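Local coordinates for alkyltransferase-like protein 1 (Schizosaccharomyces pombe, PDB 3GVA), which recognises DNA carrying O6-alkylguanine, bends it and flips the damaged base into a hydrophobic pocket, presenting the lesion to nucleotide excision repair, at residues K21-Y25 / G26-R30. Residues are numbered along the deposited sequence; the frame is centred on the assembly and turned at random.
Sequences KVSTY and GEIAR
Thr24 and Glu27 meet at an N-cap, a worked example of how a side chain can cap an amide of a helix's first turn. Thr24 is the cap of helix 25-31, part of the helix-turn-helix region of this MGMT-family DNA-binding domain. Its OG1 accepts from Glu27 N at 3.2 Å with an N-H...O angle of 162°. Chi1 of 62° sets that hydroxyl between the backbone N and the carbonyl carbon, from where it reaches forward to the Glu27 amide and also touches Glu27 CG. A valine at Thr24 would probably leave Glu27 N without its side-chain acceptor and fray the first turn. The backbone follows at once: Ile28 N binds Thr24 O at 2.9 Å, and Ala29 N binds Tyr25 O.

The packing is tightest on the buried side. Ser23 OG lies 3.3 Å from Glu27 CB and 3.6 Å from Ile28 CD1, while Ile28 CG1 is tucked against Thr24 O. Backbone bonds from Ser23 to Arg58 and Ile60 tie the incoming chain to a neighbouring loop. Tyr25, probably needed for phosphate rotation and nucleotide flipping, points its CB away from this turn, and its side chain touches Val41 and Met45 of helix 38-46.

The solvent side is looser, and its main link is a salt bridge. Glu27 bends at chi2 (-67°) and carries its carboxylate off the cap towards exposed Arg30. There Gly26 O sits 3.3 Å above the plane of the Arg30 guanidinium, over its centre, while Arg30 NH2 donates edge-on to Glu27 OE1 at 2.7 Å, meeting the anti side of the carboxylate.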
ATOM      1  N   LYS A  21      10.205   1.223   1.046  1.00 21.60           N
ATOM      2  CA  LYS A  21       9.392   2.431   1.186  1.00 21.14           C
ATOM      3  C   LYS A  21       7.915   2.095   0.998  1.00 20.01           C
ATOM      4  O   LYS A  21       7.579   1.005   0.551  1.00 16.51           O
ATOM      5  CB  LYS A  21       9.815   3.475   0.151  1.00 24.30           C
ATOM      6  CG  LYS A  21      11.234   4.001   0.339  1.00 31.82           C
ATOM      7  CD  LYS A  21      11.351   4.811   1.612  1.00 35.24           C
ATOM      8  CE  LYS A  21      12.767   5.321   1.821  1.00 39.04           C
ATOM      9  NZ  LYS A  21      12.871   6.080   3.103  1.00 41.20           N
ATOM     10  N   VAL A  22       7.031   3.025   1.343  1.00 16.04           N
ATOM     11  CA  VAL A  22       5.601   2.782   1.187  1.00 15.42           C
ATOM     12  C   VAL A  22       4.883   4.020   0.677  1.00 19.14           C
ATOM     13  O   VAL A  22       5.458   5.107   0.621  1.00 20.72           O
ATOM     14  CB  VAL A  22       4.933   2.346   2.534  1.00 18.05           C
ATOM     15  CG1 VAL A  22       5.643   1.116   3.101  1.00 18.98           C
ATOM     16  CG2 VAL A  22       4.955   3.492   3.548  1.00 17.54           C
ATOM     17  N   SER A  23       3.624   3.853   0.295  1.00 17.41           N
ATOM     18  CA  SER A  23       2.830   4.978  -0.169  1.00 18.61           C
ATOM     19  C   SER A  23       1.374   4.711   0.192  1.00 18.52           C
ATOM     20  O   SER A  23       1.067   3.706   0.846  1.00 17.60           O
ATOM     21  CB  SER A  23       2.988   5.174  -1.681  1.00 23.52           C
ATOM     22  OG  SER A  23       2.466   6.435  -2.069  1.00 27.13           O
ATOM     23  N   THR A  24       0.482   5.609  -0.217  1.00 19.83           N
ATOM     24  CA  THR A  24      -0.940   5.461   0.088  1.00 18.18           C
ATOM     25  C   THR A  24      -1.801   5.728  -1.148  1.00 21.03           C
ATOM     26  O   THR A  24      -1.317   6.265  -2.153  1.00 21.55           O
ATOM     27  CB  THR A  24      -1.373   6.444   1.193  1.00 18.19           C
ATOM     28  OG1 THR A  24      -1.166   7.785   0.732  1.00 21.63           O
ATOM     29  CG2 THR A  24      -0.561   6.231   2.456  1.00 17.49           C
ATOM     30  N   TYR A  25      -3.077   5.363  -1.069  1.00 16.19           N
ATOM     31  CA  TYR A  25      -3.992   5.579  -2.179  1.00 18.95           C
ATOM     32  C   TYR A  25      -3.997   7.053  -2.580  1.00 20.00           C
ATOM     33  O   TYR A  25      -3.941   7.387  -3.767  1.00 18.35           O
ATOM     34  CB  TYR A  25      -5.422   5.168  -1.805  1.00 21.34           C
ATOM     35  CG  TYR A  25      -5.607   3.701  -1.475  1.00 22.59           C
ATOM     36  CD1 TYR A  25      -4.725   2.738  -1.958  1.00 23.39           C
ATOM     37  CD2 TYR A  25      -6.689   3.276  -0.708  1.00 22.13           C
ATOM     38  CE1 TYR A  25      -4.913   1.384  -1.684  1.00 24.53           C
ATOM     39  CE2 TYR A  25      -6.891   1.925  -0.430  1.00 25.62           C
ATOM     40  CZ  TYR A  25      -5.998   0.985  -0.921  1.00 27.52           C
ATOM     41  OH  TYR A  25      -6.191  -0.351  -0.652  1.00 29.39           O
ATOM     42  N   GLY A  26      -4.060   7.928  -1.581  1.00 20.45           N
ATOM     43  CA  GLY A  26      -4.084   9.358  -1.835  1.00 22.77           C
ATOM     44  C   GLY A  26      -2.827   9.874  -2.502  1.00 24.45           C
ATOM     45  O   GLY A  26      -2.893  10.656  -3.451  1.00 23.84           O
ATOM     46  N   GLU A  27      -1.677   9.442  -1.997  1.00 24.76           N
ATOM     47  CA  GLU A  27      -0.397   9.860  -2.554  1.00 24.39           C
ATOM     48  C   GLU A  27      -0.261   9.402  -3.999  1.00 22.64           C
ATOM     49  O   GLU A  27       0.170  10.162  -4.866  1.00 19.62           O
ATOM     50  CB  GLU A  27       0.753   9.279  -1.724  1.00 24.26           C
ATOM     51  CG  GLU A  27       0.928   9.912  -0.364  1.00 31.58           C
ATOM     52  CD  GLU A  27       1.383  11.356  -0.456  1.00 37.29           C
ATOM     53  OE1 GLU A  27       0.591  12.257  -0.113  1.00 38.30           O
ATOM     54  OE2 GLU A  27       2.532  11.589  -0.882  1.00 37.34           O
ATOM     55  N   ILE A  28      -0.629   8.154  -4.261  1.00 17.56           N
ATOM     56  CA  ILE A  28      -0.520   7.614  -5.612  1.00 19.82           C
ATOM     57  C   ILE A  28      -1.442   8.361  -6.565  1.00 23.31           C
ATOM     58  O   ILE A  28      -1.045   8.700  -7.685  1.00 23.51           O
ATOM     59  CB  ILE A  28      -0.859   6.109  -5.639  1.00 20.91           C
ATOM     60  CG1 ILE A  28       0.196   5.328  -4.848  1.00 21.63           C
ATOM     61  CG2 ILE A  28      -0.959   5.610  -7.080  1.00 22.14           C
ATOM     62  CD1 ILE A  28       1.604   5.372  -5.441  1.00 24.36           C
ATOM     63  N   ALA A  29      -2.666   8.624  -6.121  1.00 22.49           N
ATOM     64  CA  ALA A  29      -3.635   9.334  -6.952  1.00 25.82           C
ATOM     65  C   ALA A  29      -3.099  10.704  -7.346  1.00 24.36           C
ATOM     66  O   ALA A  29      -3.239  11.122  -8.488  1.00 27.52           O
ATOM     67  CB  ALA A  29      -4.957   9.478  -6.212  1.00 35.36           C
ATOM     68  N   ARG A  30      -2.476  11.397  -6.400  1.00 29.79           N
ATOM     69  CA  ARG A  30      -1.913  12.713  -6.673  1.00 30.17           C
ATOM     70  C   ARG A  30      -0.669  12.571  -7.548  1.00 32.48           C
ATOM     71  O   ARG A  30      -0.367  13.443  -8.369  1.00 32.16           O
ATOM     72  CB  ARG A  30      -1.564  13.429  -5.360  1.00 26.36           C
ATOM     73  CG  ARG A  30      -2.778  13.879  -4.540  1.00 22.57           C
ATOM     74  CD  ARG A  30      -2.378  14.726  -3.322  1.00 23.27           C
ATOM     75  NE  ARG A  30      -1.876  13.939  -2.190  1.00 26.18           N
ATOM     76  CZ  ARG A  30      -2.644  13.223  -1.368  1.00 26.98           C
ATOM     77  NH1 ARG A  30      -3.961  13.185  -1.543  1.00 25.84           N
ATOM     78  NH2 ARG A  30      -2.099  12.547  -0.361  1.00 24.77           N
TER